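Local coordinates for tumor necrosis factor ligand superfamily member 9 (Mus musculus, PDB 6MKB), which is a cytokine of the tumour necrosis factor family that binds the receptor TNFRSF9 (4-1BB) and induces proliferation of activated T cells, at residues 43-47 / 48-52; 90-93 / 94-98; 104-107 / 108-111; 123-126 / 127-131. One frame throughout, in Å; residues are numbered along the deposited sequence.

Contact 1: 43-47 / 48-52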
loop_
_atom_site.group_PDB
_atom_site.type_symbol
_atom_site.label_atom_id
_atom_site.label_comp_id
_atom_site.label_asym_id
_atom_site.label_seq_id
_atom_site.Cartn_x
_atom_site.Cartn_y
_atom_site.Cartn_z
ATOM N N LEU B 43 0.282 -12.615 17.456
ATOM C CA LEU B 43 0.425 -11.162 17.407
ATOM C C LEU B 43 -0.235 -10.535 18.621
ATOM O O LEU B 43 -1.359 -10.890 18.967
ATOM C CB LEU B 43 -0.160 -10.568 16.113
ATOM C CG LEU B 43 0.535 -10.946 14.806
ATOM C CD1 LEU B 43 -0.328 -10.632 13.629
ATOM C CD2 LEU B 43 1.949 -10.339 14.708
ATOM N N ARG B 44 0.480 -9.618 19.280
ATOM C CA ARG B 44 0.009 -8.892 20.465
ATOM C C ARG B 44 0.230 -7.416 20.297
ATOM O O ARG B 44 1.167 -7.018 19.607
ATOM C CB ARG B 44 0.761 -9.349 21.732
ATOM C CG ARG B 44 0.318 -10.680 22.319
ATOM C CD ARG B 44 1.327 -11.290 23.292
ATOM N NE ARG B 44 1.790 -10.335 24.304
ATOM C CZ ARG B 44 3.060 -10.000 24.509
ATOM N NH1 ARG B 44 4.031 -10.605 23.839
ATOM N NH2 ARG B 44 3.370 -9.105 25.427
ATOM N N TYR B 45 -0.593 -6.603 20.963
ATOM C CA TYR B 45 -0.376 -5.169 20.967
ATOM C C TYR B 45 -0.246 -4.676 22.421
ATOM O O TYR B 45 -1.118 -4.940 23.246
ATOM C CB TYR B 45 -1.448 -4.391 20.185
ATOM C CG TYR B 45 -1.211 -2.896 20.264
ATOM C CD1 TYR B 45 -0.094 -2.313 19.666
ATOM C CD2 TYR B 45 -2.047 -2.077 21.016
ATOM C CE1 TYR B 45 0.157 -0.948 19.782
ATOM C CE2 TYR B 45 -1.818 -0.710 21.119
ATOM C CZ TYR B 45 -0.714 -0.149 20.504
ATOM O OH TYR B 45 -0.482 1.191 20.637
ATOM N N GLU B 46 0.860 -3.960 22.706
ATOM C CA GLU B 46 1.198 -3.399 24.017
ATOM C C GLU B 46 0.920 -1.895 24.042
ATOM O O GLU B 46 1.638 -1.116 23.422
ATOM C CB GLU B 46 2.674 -3.690 24.354
ATOM C CG GLU B 46 2.984 -5.167 24.554
ATOM C CD GLU B 46 4.252 -5.451 25.331
ATOM O OE1 GLU B 46 4.945 -4.488 25.731
ATOM O OE2 GLU B 46 4.543 -6.644 25.567
ATOM N N GLU B 47 -0.130 -1.496 24.767
ATOM C CA GLU B 47 -0.612 -0.112 24.880
ATOM C C GLU B 47 0.444 0.868 25.432
ATOM O O GLU B 47 0.568 1.985 24.919
ATOM C CB GLU B 47 -1.880 -0.055 25.749
ATOM C CG GLU B 47 -2.810 1.071 25.313
ATOM C CD GLU B 47 -4.016 1.391 26.179
ATOM O OE1 GLU B 47 -4.469 0.505 26.941
ATOM O OE2 GLU B 47 -4.511 2.538 26.087
ATOM N N ASP B 48 1.176 0.451 26.471
ATOM C CA ASP B 48 2.209 1.223 27.161
ATOM C C ASP B 48 3.382 1.584 26.232
ATOM O O ASP B 48 3.772 2.761 26.159
ATOM C CB ASP B 48 2.715 0.457 28.405
ATOM C CG ASP B 48 3.038 -1.023 28.183
ATOM O OD1 ASP B 48 2.104 -1.799 27.838
ATOM O OD2 ASP B 48 4.215 -1.411 28.380
ATOM N N LYS B 49 3.909 0.584 25.498
ATOM C CA LYS B 49 5.044 0.755 24.585
ATOM C C LYS B 49 4.605 1.222 23.197
ATOM O O LYS B 49 5.454 1.668 22.417
ATOM C CB LYS B 49 5.831 -0.566 24.468
ATOM C CG LYS B 49 6.322 -1.154 25.797
ATOM C CD LYS B 49 7.560 -0.427 26.383
ATOM C CE LYS B 49 7.425 -0.118 27.869
ATOM N NZ LYS B 49 7.460 -1.336 28.737
ATOM N N LYS B 50 3.274 1.121 22.900
ATOM C CA LYS B 50 2.609 1.457 21.628
ATOM C C LYS B 50 3.212 0.567 20.511
ATOM O O LYS B 50 3.320 0.979 19.342
ATOM C CB LYS B 50 2.691 2.967 21.296
ATOM C CG LYS B 50 2.280 3.890 22.444
ATOM C CD LYS B 50 2.594 5.350 22.158
ATOM C CE LYS B 50 3.085 6.106 23.362
ATOM N NZ LYS B 50 2.101 6.112 24.484
ATOM N N GLU B 51 3.566 -0.684 20.895
ATOM C CA GLU B 51 4.215 -1.645 20.005
ATOM C C GLU B 51 3.414 -2.903 19.719
ATOM O O GLU B 51 2.775 -3.485 20.607
ATOM C CB GLU B 51 5.560 -2.085 20.591
ATOM C CG GLU B 51 6.636 -1.026 20.494
ATOM C CD GLU B 51 7.881 -1.292 21.308
ATOM O OE1 GLU B 51 7.865 -2.207 22.161
ATOM O OE2 GLU B 51 8.877 -0.570 21.099
ATOM N N LEU B 52 3.513 -3.329 18.469
ATOM C CA LEU B 52 2.985 -4.568 17.951
ATOM C C LEU B 52 4.101 -5.583 18.125
ATOM O O LEU B 52 5.221 -5.343 17.663
ATOM C CB LEU B 52 2.577 -4.374 16.481
ATOM C CG LEU B 52 1.937 -5.553 15.722
ATOM C CD1 LEU B 52 0.728 -6.061 16.413
ATOM C CD2 LEU B 52 1.478 -5.082 14.324
#

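Contact 2: 90-93 / 94-98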
loop_
_atom_site.group_PDB
_atom_site.type_symbol
_atom_site.label_atom_id
_atom_site.label_comp_id
_atom_site.label_asym_id
_atom_site.label_seq_id
_atom_site.Cartn_x
_atom_site.Cartn_y
_atom_site.Cartn_z
ATOM N N LYS B 90 12.297 -2.913 16.559
ATOM C CA LYS B 90 13.166 -3.369 17.649
ATOM C C LYS B 90 13.266 -4.906 17.603
ATOM O O LYS B 90 12.303 -5.573 17.961
ATOM C CB LYS B 90 12.629 -2.906 19.011
ATOM C CG LYS B 90 12.993 -1.483 19.393
ATOM C CD LYS B 90 12.326 -1.078 20.706
ATOM C CE LYS B 90 12.170 0.414 20.783
ATOM N NZ LYS B 90 11.341 0.815 21.952
ATOM N N PRO B 91 14.376 -5.509 17.136
ATOM C CA PRO B 91 15.618 -4.886 16.639
ATOM C C PRO B 91 15.435 -4.324 15.217
ATOM O O PRO B 91 14.441 -4.589 14.557
ATOM C CB PRO B 91 16.607 -6.058 16.654
ATOM C CG PRO B 91 15.755 -7.237 16.309
ATOM C CD PRO B 91 14.456 -6.985 17.054
ATOM N N GLN B 92 16.408 -3.570 14.756
ATOM C CA GLN B 92 16.470 -3.011 13.428
ATOM C C GLN B 92 16.536 -4.146 12.409
ATOM O O GLN B 92 17.234 -5.140 12.639
ATOM C CB GLN B 92 17.750 -2.167 13.388
ATOM C CG GLN B 92 17.968 -1.346 12.153
ATOM C CD GLN B 92 18.485 0.002 12.541
ATOM O OE1 GLN B 92 19.631 0.331 12.258
ATOM N NE2 GLN B 92 17.659 0.804 13.211
ATOM N N VAL B 93 15.834 -4.019 11.291
ATOM C CA VAL B 93 15.940 -5.060 10.264
ATOM C C VAL B 93 17.117 -4.659 9.351
ATOM O O VAL B 93 17.477 -3.485 9.336
ATOM C CB VAL B 93 14.611 -5.344 9.505
ATOM C CG1 VAL B 93 13.435 -5.522 10.477
ATOM C CG2 VAL B 93 14.307 -4.261 8.481
ATOM N N ASP B 94 17.742 -5.629 8.636
ATOM C CA ASP B 94 18.911 -5.467 7.724
ATOM C C ASP B 94 18.897 -4.164 6.864
ATOM O O ASP B 94 19.967 -3.650 6.521
ATOM C CB ASP B 94 19.026 -6.688 6.782
ATOM C CG ASP B 94 20.358 -6.842 6.051
ATOM O OD1 ASP B 94 21.418 -6.831 6.728
ATOM O OD2 ASP B 94 20.339 -7.003 4.808
ATOM N N ASP B 95 17.691 -3.648 6.533
ATOM C CA ASP B 95 17.489 -2.446 5.716
ATOM C C ASP B 95 16.631 -1.359 6.439
ATOM O O ASP B 95 16.129 -0.447 5.765
ATOM C CB ASP B 95 16.841 -2.832 4.363
ATOM C CG ASP B 95 15.346 -3.113 4.428
ATOM O OD1 ASP B 95 14.959 -4.147 5.029
ATOM O OD2 ASP B 95 14.562 -2.294 3.885
ATOM N N PHE B 96 16.481 -1.443 7.796
ATOM C CA PHE B 96 15.721 -0.453 8.578
ATOM C C PHE B 96 16.578 0.808 8.738
ATOM O O PHE B 96 17.246 1.074 9.745
ATOM C CB PHE B 96 15.146 -0.983 9.924
ATOM C CG PHE B 96 14.517 0.038 10.860
ATOM C CD1 PHE B 96 13.840 1.151 10.359
ATOM C CD2 PHE B 96 14.576 -0.129 12.238
ATOM C CE1 PHE B 96 13.314 2.117 11.223
ATOM C CE2 PHE B 96 14.030 0.830 13.101
ATOM C CZ PHE B 96 13.395 1.938 12.588
ATOM N N ASP B 97 16.538 1.547 7.653
ATOM C CA ASP B 97 17.096 2.839 7.332
ATOM C C ASP B 97 16.078 3.411 6.375
ATOM O O ASP B 97 15.822 2.813 5.322
ATOM C CB ASP B 97 18.482 2.685 6.699
ATOM N N ASN B 98 15.376 4.463 6.820
ATOM C CA ASN B 98 14.295 5.174 6.132
ATOM C C ASN B 98 13.121 4.229 5.735
ATOM O O ASN B 98 12.562 4.361 4.639
ATOM C CB ASN B 98 14.785 6.040 4.929
ATOM C CG ASN B 98 15.588 5.345 3.848
ATOM O OD1 ASN B 98 16.822 5.449 3.796
ATOM N ND2 ASN B 98 14.910 4.615 2.968
#

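Contact 3: 104-107 / 108-111. With SO4 (sulfate ion), chain L.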
loop_
_atom_site.group_PDB
_atom_site.type_symbol
_atom_site.label_atom_id
_atom_site.label_comp_id
_atom_site.label_asym_id
_atom_site.label_seq_id
_atom_site.Cartn_x
_atom_site.Cartn_y
_atom_site.Cartn_z
ATOM N N GLU B 104 4.759 14.433 0.457
ATOM C CA GLU B 104 5.358 15.751 0.237
ATOM C C GLU B 104 4.260 16.721 -0.143
ATOM O O GLU B 104 3.428 16.414 -1.009
ATOM C CB GLU B 104 6.456 15.678 -0.832
ATOM C CG GLU B 104 7.844 15.535 -0.232
ATOM C CD GLU B 104 8.915 14.884 -1.074
ATOM O OE1 GLU B 104 9.041 15.241 -2.268
ATOM O OE2 GLU B 104 9.644 14.026 -0.531
ATOM N N LEU B 105 4.210 17.871 0.536
ATOM C CA LEU B 105 3.206 18.890 0.239
ATOM C C LEU B 105 3.888 20.071 -0.450
ATOM O O LEU B 105 4.715 20.711 0.171
ATOM C CB LEU B 105 2.463 19.316 1.518
ATOM C CG LEU B 105 1.638 18.252 2.253
ATOM C CD1 LEU B 105 1.238 18.718 3.655
ATOM C CD2 LEU B 105 0.385 17.899 1.481
ATOM N N PHE B 106 3.614 20.285 -1.763
ATOM C CA PHE B 106 4.185 21.350 -2.626
ATOM C C PHE B 106 3.090 22.177 -3.258
ATOM O O PHE B 106 2.119 21.586 -3.705
ATOM C CB PHE B 106 5.030 20.798 -3.805
ATOM C CG PHE B 106 6.150 19.858 -3.521
ATOM C CD1 PHE B 106 7.379 20.334 -3.063
ATOM C CD2 PHE B 106 6.043 18.518 -3.854
ATOM C CE1 PHE B 106 8.449 19.459 -2.841
ATOM C CE2 PHE B 106 7.114 17.650 -3.659
ATOM C CZ PHE B 106 8.299 18.120 -3.119
ATOM N N PRO B 107 3.287 23.498 -3.496
ATOM C CA PRO B 107 2.223 24.318 -4.123
ATOM C C PRO B 107 1.642 23.760 -5.428
ATOM O O PRO B 107 0.453 23.919 -5.711
ATOM C CB PRO B 107 2.933 25.638 -4.384
ATOM C CG PRO B 107 3.870 25.737 -3.246
ATOM C CD PRO B 107 4.397 24.356 -3.036
ATOM N N CYS B 108 2.494 23.091 -6.192
ATOM C CA CYS B 108 2.230 22.430 -7.450
ATOM C C CYS B 108 0.997 21.508 -7.372
ATOM O O CYS B 108 0.082 21.624 -8.184
ATOM C CB CYS B 108 3.470 21.635 -7.861
ATOM S SG CYS B 108 3.311 20.796 -9.447
ATOM N N SER B 109 1.009 20.575 -6.416
ATOM C CA SER B 109 0.034 19.512 -6.282
ATOM C C SER B 109 -0.761 19.574 -4.968
ATOM O O SER B 109 -1.566 18.673 -4.688
ATOM C CB SER B 109 0.770 18.186 -6.376
ATOM O OG SER B 109 1.857 18.198 -5.466
ATOM N N MET B 110 -0.558 20.632 -4.173
ATOM C CA MET B 110 -1.266 20.805 -2.898
ATOM C C MET B 110 -2.752 21.076 -3.103
ATOM O O MET B 110 -3.085 21.859 -3.983
ATOM C CB MET B 110 -0.656 21.981 -2.138
ATOM C CG MET B 110 0.327 21.573 -1.078
ATOM S SD MET B 110 1.367 22.994 -0.656
ATOM C CE MET B 110 0.245 23.952 0.199
ATOM N N GLU B 111 -3.639 20.452 -2.276
ATOM C CA GLU B 111 -5.111 20.621 -2.290
ATOM C C GLU B 111 -5.702 20.589 -0.879
ATOM O O GLU B 111 -5.077 20.094 0.048
ATOM C CB GLU B 111 -5.798 19.529 -3.129
ATOM C CG GLU B 111 -5.473 19.539 -4.614
ATOM C CD GLU B 111 -6.180 18.484 -5.439
ATOM O OE1 GLU B 111 -6.210 17.306 -5.013
ATOM O OE2 GLU B 111 -6.690 18.834 -6.527
HETATM S S SO4 L . 6.374 23.726 -6.817
HETATM O O1 SO4 L . 7.641 23.044 -6.444
HETATM O O2 SO4 L . 5.279 23.264 -5.960
HETATM O O3 SO4 L . 6.519 25.191 -6.678
HETATM O O4 SO4 L . 6.091 23.417 -8.231
HETATM O O HOH W 1 1.837 18.033 -2.762
#

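Contact 4: 123-126 / 127-131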
loop_
_atom_site.group_PDB
_atom_site.type_symbol
_atom_site.label_atom_id
_atom_site.label_comp_id
_atom_site.label_asym_id
_atom_site.label_seq_id
_atom_site.Cartn_x
_atom_site.Cartn_y
_atom_site.Cartn_z
ATOM N N LEU B 123 9.494 -7.867 5.059
ATOM C CA LEU B 123 10.602 -7.817 6.023
ATOM C C LEU B 123 10.807 -9.123 6.778
ATOM O O LEU B 123 9.841 -9.784 7.178
ATOM C CB LEU B 123 10.345 -6.695 7.070
ATOM C CG LEU B 123 10.282 -5.239 6.565
ATOM C CD1 LEU B 123 9.588 -4.350 7.577
ATOM C CD2 LEU B 123 11.655 -4.691 6.283
ATOM N N LEU B 124 12.081 -9.465 7.013
ATOM C CA LEU B 124 12.439 -10.618 7.835
ATOM C C LEU B 124 12.379 -10.187 9.295
ATOM O O LEU B 124 13.134 -9.302 9.721
ATOM C CB LEU B 124 13.822 -11.184 7.493
ATOM C CG LEU B 124 13.966 -11.987 6.209
ATOM C CD1 LEU B 124 15.419 -12.260 5.950
ATOM C CD2 LEU B 124 13.161 -13.289 6.261
ATOM N N LEU B 125 11.430 -10.751 10.031
ATOM C CA LEU B 125 11.242 -10.446 11.446
ATOM C C LEU B 125 11.609 -11.655 12.302
ATOM O O LEU B 125 11.508 -12.809 11.856
ATOM C CB LEU B 125 9.800 -9.984 11.739
ATOM C CG LEU B 125 9.282 -8.734 10.976
ATOM C CD1 LEU B 125 7.870 -8.377 11.415
ATOM C CD2 LEU B 125 10.195 -7.517 11.152
ATOM N N LYS B 126 12.081 -11.371 13.523
ATOM C CA LYS B 126 12.527 -12.336 14.524
ATOM C C LYS B 126 11.424 -12.584 15.534
ATOM O O LYS B 126 10.439 -11.841 15.568
ATOM C CB LYS B 126 13.785 -11.809 15.242
ATOM C CG LYS B 126 14.919 -11.316 14.353
ATOM C CD LYS B 126 15.713 -12.460 13.755
ATOM C CE LYS B 126 17.050 -12.062 13.208
ATOM N NZ LYS B 126 17.861 -13.271 12.892
ATOM N N ALA B 127 11.588 -13.615 16.357
ATOM C CA ALA B 127 10.659 -13.945 17.431
ATOM C C ALA B 127 10.788 -12.875 18.522
ATOM O O ALA B 127 11.887 -12.620 19.008
ATOM C CB ALA B 127 10.974 -15.335 17.990
ATOM N N GLY B 128 9.680 -12.218 18.836
ATOM C CA GLY B 128 9.627 -11.152 19.829
ATOM C C GLY B 128 9.867 -9.782 19.240
ATOM O O GLY B 128 10.119 -8.827 19.981
ATOM N N HIS B 129 9.790 -9.674 17.901
ATOM C CA HIS B 129 10.008 -8.424 17.167
ATOM C C HIS B 129 8.949 -7.400 17.566
ATOM O O HIS B 129 7.766 -7.725 17.653
ATOM C CB HIS B 129 10.009 -8.657 15.641
ATOM C CG HIS B 129 11.129 -7.969 14.931
ATOM N ND1 HIS B 129 11.209 -6.595 14.885
ATOM C CD2 HIS B 129 12.170 -8.487 14.248
ATOM C CE1 HIS B 129 12.293 -6.319 14.183
ATOM N NE2 HIS B 129 12.909 -7.422 13.786
ATOM N N ARG B 130 9.395 -6.183 17.863
ATOM C CA ARG B 130 8.541 -5.085 18.311
ATOM C C ARG B 130 8.546 -4.015 17.239
ATOM O O ARG B 130 9.609 -3.639 16.726
ATOM C CB ARG B 130 9.010 -4.535 19.679
ATOM C CG ARG B 130 8.872 -5.582 20.760
ATOM C CD ARG B 130 9.516 -5.184 22.051
ATOM N NE ARG B 130 8.952 -6.003 23.111
ATOM C CZ ARG B 130 7.910 -5.667 23.858
ATOM N NH1 ARG B 130 7.339 -4.474 23.722
ATOM N NH2 ARG B 130 7.398 -6.536 24.715
ATOM N N LEU B 131 7.344 -3.577 16.860
ATOM C CA LEU B 131 7.113 -2.608 15.804
ATOM C C LEU B 131 6.191 -1.503 16.306
ATOM O O LEU B 131 5.096 -1.777 16.777
ATOM C CB LEU B 131 6.470 -3.342 14.610
ATOM C CG LEU B 131 7.283 -3.714 13.357
ATOM C CD1 LEU B 131 8.634 -4.223 13.650
ATOM C CD2 LEU B 131 6.564 -4.771 12.558
#

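Contact 1: 43-47 / 48-52
Glu-46 and Glu-51 face each other as an antiparallel hydrogen-bonded pair, with Tyr-45 and Leu-52 next to them as a non-hydrogen-bonded pair. Together they close the beta hairpin of strands 43-46 and 51-54 in the TNF homology domain. Glu-46 N points almost straight at Glu-51 O, 2.9 Å away with 178° at the hydrogen. The return bond, Glu-51 N to Glu-46 O, is longer at 3.2 Å, and Glu-46 O also takes a weak bond from Lys-50 N. Lys-50 and Glu-51 thus both oppose one residue, a G1 beta bulge, and Lys-50 sits there with a positive phi of 60°.

On one face of the hairpin, Tyr-45 turns its CG anti to the backbone N (chi1 178°), which lays the ring along the returning chain. Tyr-45 CD1 comes to 3.2 Å from Glu-51 O, and the ring runs beside the Lys-50 side chain, pointing the same way. Leu-52, on the same face, tucks CD1 against Arg-44 O at 3.4 Å and continues into the core onto Phe-159 and Leu-161.

The other face carries charge. Glu-46, extended beyond CG, forms a salt bridge from OE2 to Arg-44 NH2 at 2.7 Å, and the same oxygen pairs with Arg-130 of strand 129-140. Glu-51 pairs with Arg-130 and Lys-90, so these bases would offset the negative charge of the two glutamates. Nearer the turn, Lys-49 lies alongside Glu-46 and brings its CG to 3.6 Å from Glu-46 OE1.

Contact 2: 90-93 / 94-98
Val-93 and Phe-96 are the two ends of a tight turn, and Gln-92, just before it, brings its side chain against the Phe-96 ring. Phe-96 N donates to Val-93 O at 2.7 Å, a nearly straight bond at the hydrogen (171°), although the donor stands well above the carbonyl plane. Beside this bond Val-93 CG2 packs on Phe-96 CB at 3.7 Å and also lies 3.5 Å from Asp-95 OD1, the Val-93 and Asp-95 side chains running side by side. Residues 93 to 96 form a type I beta turn in the loop that joins strands 80-90 and 100-105 of the TNF homology domain, and Phe-96 is itself the centre of an inverse gamma turn, in which Asp-97 N bonds to Asp-95 O. Val-93 is the buried member: its side chain rests on Leu-123, Leu-125 and His-129 and pins the loop to the neighbouring strands. Gln-92 sends CG anti to its backbone N (chi1 -173°) and then bends at chi2, which carries the amide across to Phe-96 with its plane 84° from that of the ring. There Gln-92 NE2 lies 3.4 Å from Phe-96 CD2, while Gln-92 CG comes to 3.6 Å from the same ring carbon.

Contact 3: 104-107 / 108-111
Met-110 has chi1 at -99°, which swings CG to 4.0 Å from Leu-105 CB, and an extended chi2 (161°), which carries SD on to the Phe-106 carbonyl group. Ser-109 holds OG between its own backbone N and carbonyl carbon (chi1 51°), the position from which it reaches a water at 2.7 Å. That water also donates to Glu-104 O and accepts from Phe-106 N, tying the end of strand 100-105 to the turn, and the serine hydroxyl sits at the edge of the Phe-106 ring, near its plane. Phe-106 O gathers the backbone of the turn: Ser-109 N donates to it at 3.1 Å from above the carbonyl plane, and Met-110 N adds a weak bond. On the outer side, Cys-108 N donates to sulfate O2 at 2.8 Å; the anion, probably from the crystallisation liquor, also touches Phe-106 CB and the Pro-107 ring. Cys-108 SG forms a disulfide with Cys-108 of the second subunit, whose Phe-106 and Pro-107 also pack here. This is a turn leaving strand 100-105 of the TNF homology domain, and here it serves as a covalent dimer junction, in keeping with the unusual dimeric form of this ligand.

Contact 4: 123-126 / 127-131
Leu-125 and His-129 pack across a beta turn, at the tight connection between strands 115-125 and 129-140 of the TNF homology domain. The turn, type II from Lys-126 to His-129, is closed by His-129 N donating to Lys-126 O at 3.2 Å, with the donor raised above the carbonyl plane. Gly-128 takes its third position with a phi of 91°, where a side chain would jam against the preceding carbonyl oxygen. Gly-128 and His-129 together face the single residue Val-54 of strand 51-54, so the turn runs into a G1 beta bulge at the start of strand 129-140. The strands on the two sides of the turn diverge, their short axes 128° apart and 9.3 Å at closest approach, and side chains fill in between them. With CG beside the backbone N (chi1 -58°), Leu-125 leans toward the His-129 imidazole and lays CD2 over one face in a CH-pi contact, 3.7 Å from the centroid and nearly on the ring normal. At the ring's edge, in its plane, lies Lys-126 N. His-129 continues onto Pro-91 and Ala-89, while Leu-125 and Leu-131 both reach Leu-161 in the core. The other methyl of Leu-125, CD1, meets Leu-131 CD2 tip to tip at 4.0 Å.

How the contacts relate
Contacts 1, 2 and 4 cluster at one end of the domain, while contact 3 lies on the other side of the chain's centre, its centre about 34 Å from that of contact 1. Contact 4 is the hub: strands 51-54 and 129-140 are sheet neighbours, with a probable hydrogen bond from Leu-52 N to Leu-131 O, and Lys-90 N probably bonds to Arg-130 O. The two charge pairs of Glu-51 tie all three together. Contacts 1 and 4 combine a buried apolar side with an exposed turn, whereas contact 2 is mostly surface, anchored by one valine. Contact 3, partly buried, relies on a water, a weakly held turn and a disulfide, and alone reaches the second subunit.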